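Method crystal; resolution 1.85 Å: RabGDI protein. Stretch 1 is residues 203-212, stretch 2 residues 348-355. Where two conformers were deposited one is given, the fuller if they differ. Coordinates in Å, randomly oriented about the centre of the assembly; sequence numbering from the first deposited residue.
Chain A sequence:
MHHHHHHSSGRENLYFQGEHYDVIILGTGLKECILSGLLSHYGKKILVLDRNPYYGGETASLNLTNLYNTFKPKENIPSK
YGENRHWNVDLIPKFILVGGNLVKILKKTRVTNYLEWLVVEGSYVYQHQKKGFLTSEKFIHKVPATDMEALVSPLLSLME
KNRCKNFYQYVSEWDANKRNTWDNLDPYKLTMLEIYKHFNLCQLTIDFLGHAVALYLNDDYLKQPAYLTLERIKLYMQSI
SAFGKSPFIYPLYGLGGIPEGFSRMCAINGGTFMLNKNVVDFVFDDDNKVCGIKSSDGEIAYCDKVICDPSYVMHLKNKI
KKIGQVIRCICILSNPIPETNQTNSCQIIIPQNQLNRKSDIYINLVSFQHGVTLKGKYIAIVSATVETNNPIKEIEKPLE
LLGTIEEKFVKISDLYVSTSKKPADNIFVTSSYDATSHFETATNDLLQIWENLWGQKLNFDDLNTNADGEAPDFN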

# COMPACT_ATOMS: atom_id res chain seq x y z
N GLN A 203 16.63 14.24 -16.21
CA GLN A 203 15.97 12.96 -16.17
C GLN A 203 15.92 12.36 -14.76
O GLN A 203 14.87 11.90 -14.33
CB GLN A 203 16.61 11.97 -17.16
CG GLN A 203 15.93 10.60 -17.24
CD GLN A 203 14.40 10.70 -17.35
OE1 GLN A 203 13.88 11.54 -18.09
NE2 GLN A 203 13.68 9.85 -16.60
N LEU A 204 17.05 12.38 -14.05
CA LEU A 204 17.10 11.88 -12.68
C LEU A 204 16.15 12.64 -11.76
O LEU A 204 15.52 12.05 -10.88
CB LEU A 204 18.54 11.92 -12.15
CG LEU A 204 19.48 10.86 -12.76
CD1 LEU A 204 20.96 11.18 -12.44
CD2 LEU A 204 19.09 9.45 -12.30
N THR A 205 15.98 13.94 -12.00
CA THR A 205 15.01 14.72 -11.22
C THR A 205 13.59 14.26 -11.50
O THR A 205 12.81 14.04 -10.56
CB THR A 205 15.11 16.22 -11.54
OG1 THR A 205 16.46 16.62 -11.39
CG2 THR A 205 14.22 17.04 -10.58
N ILE A 206 13.28 14.10 -12.78
CA ILE A 206 11.99 13.57 -13.25
C ILE A 206 11.73 12.19 -12.63
O ILE A 206 10.61 11.90 -12.18
CB ILE A 206 11.95 13.50 -14.80
CG1 ILE A 206 11.89 14.93 -15.38
CG2 ILE A 206 10.75 12.69 -15.28
CD1 ILE A 206 12.27 15.05 -16.86
N ASP A 207 12.77 11.37 -12.58
CA ASP A 207 12.68 10.05 -11.97
C ASP A 207 12.16 10.07 -10.55
O ASP A 207 11.20 9.35 -10.24
CB ASP A 207 14.03 9.36 -11.97
CG ASP A 207 14.49 8.98 -13.35
OD1 ASP A 207 13.66 9.03 -14.28
OD2 ASP A 207 15.71 8.66 -13.48
N PHE A 208 12.79 10.85 -9.65
CA PHE A 208 12.34 10.82 -8.25
C PHE A 208 11.05 11.60 -8.07
O PHE A 208 10.22 11.25 -7.22
CB PHE A 208 13.42 11.23 -7.23
CG PHE A 208 13.62 12.72 -7.08
CD1 PHE A 208 12.72 13.48 -6.34
CD2 PHE A 208 14.73 13.35 -7.62
CE1 PHE A 208 12.91 14.85 -6.18
CE2 PHE A 208 14.93 14.71 -7.46
CZ PHE A 208 14.02 15.46 -6.75
N LEU A 209 10.85 12.67 -8.85
CA LEU A 209 9.56 13.37 -8.77
C LEU A 209 8.39 12.46 -9.12
O LEU A 209 7.38 12.45 -8.41
CB LEU A 209 9.54 14.61 -9.67
CG LEU A 209 10.41 15.73 -9.12
CD1 LEU A 209 10.57 16.85 -10.13
CD2 LEU A 209 9.80 16.22 -7.82
N GLY A 210 8.50 11.73 -10.21
CA GLY A 210 7.42 10.89 -10.67
C GLY A 210 7.14 9.70 -9.76
O GLY A 210 5.98 9.39 -9.45
N HIS A 211 8.21 9.03 -9.34
CA HIS A 211 8.10 7.78 -8.62
C HIS A 211 8.00 7.96 -7.11
O HIS A 211 7.31 7.20 -6.46
CB HIS A 211 9.26 6.86 -8.99
CG HIS A 211 9.21 6.39 -10.41
ND1 HIS A 211 8.98 5.07 -10.75
CD2 HIS A 211 9.26 7.07 -11.57
CE1 HIS A 211 8.97 4.96 -12.07
NE2 HIS A 211 9.10 6.17 -12.59
N ALA A 212 8.67 8.97 -6.56
CA ALA A 212 8.77 9.12 -5.09
C ALA A 212 7.97 10.28 -4.50
O ALA A 212 7.83 10.36 -3.28
CB ALA A 212 10.27 9.22 -4.68
N ILE A 348 11.70 3.32 1.36
CA ILE A 348 12.65 3.50 0.28
C ILE A 348 12.00 3.07 -1.02
O ILE A 348 11.52 1.94 -1.12
CB ILE A 348 13.94 2.67 0.49
CG1 ILE A 348 14.64 3.01 1.82
CG2 ILE A 348 14.92 2.83 -0.68
CD1 ILE A 348 15.67 1.96 2.24
N ILE A 349 11.91 3.99 -1.95
CA ILE A 349 11.38 3.75 -3.26
C ILE A 349 12.55 3.59 -4.22
O ILE A 349 13.40 4.50 -4.34
CB ILE A 349 10.42 4.87 -3.69
CG1 ILE A 349 9.20 4.87 -2.77
CG2 ILE A 349 10.01 4.72 -5.19
CD1 ILE A 349 8.26 6.07 -2.90
N ILE A 350 12.58 2.46 -4.92
CA ILE A 350 13.64 2.21 -5.92
C ILE A 350 13.08 2.26 -7.35
O ILE A 350 12.40 1.31 -7.80
CB ILE A 350 14.34 0.87 -5.68
CG1 ILE A 350 14.81 0.73 -4.22
CG2 ILE A 350 15.54 0.73 -6.73
CD1 ILE A 350 15.41 -0.65 -3.87
N PRO A 351 13.32 3.38 -8.05
CA PRO A 351 12.78 3.50 -9.40
C PRO A 351 13.35 2.42 -10.31
O PRO A 351 14.54 2.10 -10.24
CB PRO A 351 13.19 4.90 -9.83
CG PRO A 351 13.38 5.64 -8.55
CD PRO A 351 13.87 4.66 -7.56
N GLN A 352 12.49 1.84 -11.13
CA GLN A 352 12.83 0.68 -11.94
C GLN A 352 14.10 0.85 -12.82
O GLN A 352 14.89 -0.09 -12.97
CB GLN A 352 11.61 0.27 -12.77
CG GLN A 352 11.17 1.34 -13.80
CD GLN A 352 9.79 1.10 -14.32
OE1 GLN A 352 9.63 0.80 -15.50
NE2 GLN A 352 8.79 1.19 -13.45
N ASN A 353 14.31 2.06 -13.36
CA ASN A 353 15.47 2.31 -14.24
C ASN A 353 16.80 2.22 -13.50
O ASN A 353 17.86 2.02 -14.13
CB ASN A 353 15.33 3.64 -15.03
CG ASN A 353 15.31 4.89 -14.14
OD1 ASN A 353 15.22 4.82 -12.93
ND2 ASN A 353 15.41 6.05 -14.79
N GLN A 354 16.76 2.37 -12.17
CA GLN A 354 17.93 2.19 -11.31
C GLN A 354 18.44 0.75 -11.19
O GLN A 354 19.65 0.51 -10.98
CB GLN A 354 17.66 2.79 -9.92
CG GLN A 354 17.66 4.30 -9.91
CD GLN A 354 19.06 4.89 -10.08
OE1 GLN A 354 20.06 4.43 -9.47
NE2 GLN A 354 19.13 5.95 -10.87
N LEU A 355 17.56 -0.21 -11.37
CA LEU A 355 17.95 -1.60 -11.29
C LEU A 355 17.70 -2.32 -12.61
O LEU A 355 17.58 -3.53 -12.64
CB LEU A 355 17.23 -2.29 -10.13
CG LEU A 355 17.65 -1.84 -8.73
CD1 LEU A 355 16.77 -2.56 -7.71
CD2 LEU A 355 19.16 -2.07 -8.43
O HOH W 1 16.33 6.92 -11.62

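A helix side meets the end of a strand and the turn after it in a small, mostly buried contact, apolar at one end and closed at the other by a single direct hydrogen bond and a bridging water. The principle is familiar: nonpolar packing fills the space, while a few directional polar groups link the side chains at the far end. At the apolar end, the strand residue I349 extends its CD1 to 4.1 Å from CB of A212, whose CB points toward the strand; the CA atoms of these two residues are 6.2 Å apart. H211 is the preceding helix residue. P351 CB lies over one face of the H211 imidazole, 4.3 Å from H211 CG, while Q352 NE2 sits at the ring edge, 4.0 Å from H211 CE1; both imidazole nitrogens are hydrogen-bonded elsewhere in the structure. One turn earlier, D207 points toward the 3-10 segment and accepts a nearly linear hydrogen bond from N353, 2.9 Å from ND2 to OD2. Water 1 reinforces this pairing, donating to D207 OD2 (2.6 Å) and N353 OD1 (2.7 Å) and accepting from Q354 NE2 (3.1 Å). OD2 of D207 thus accepts from both an amide and a water, while the amide of N353 donates to the carboxylate through ND2 and accepts from the water through OD1. L204 CD2 flanks this cluster, 3.8 Å from Q354 NE2.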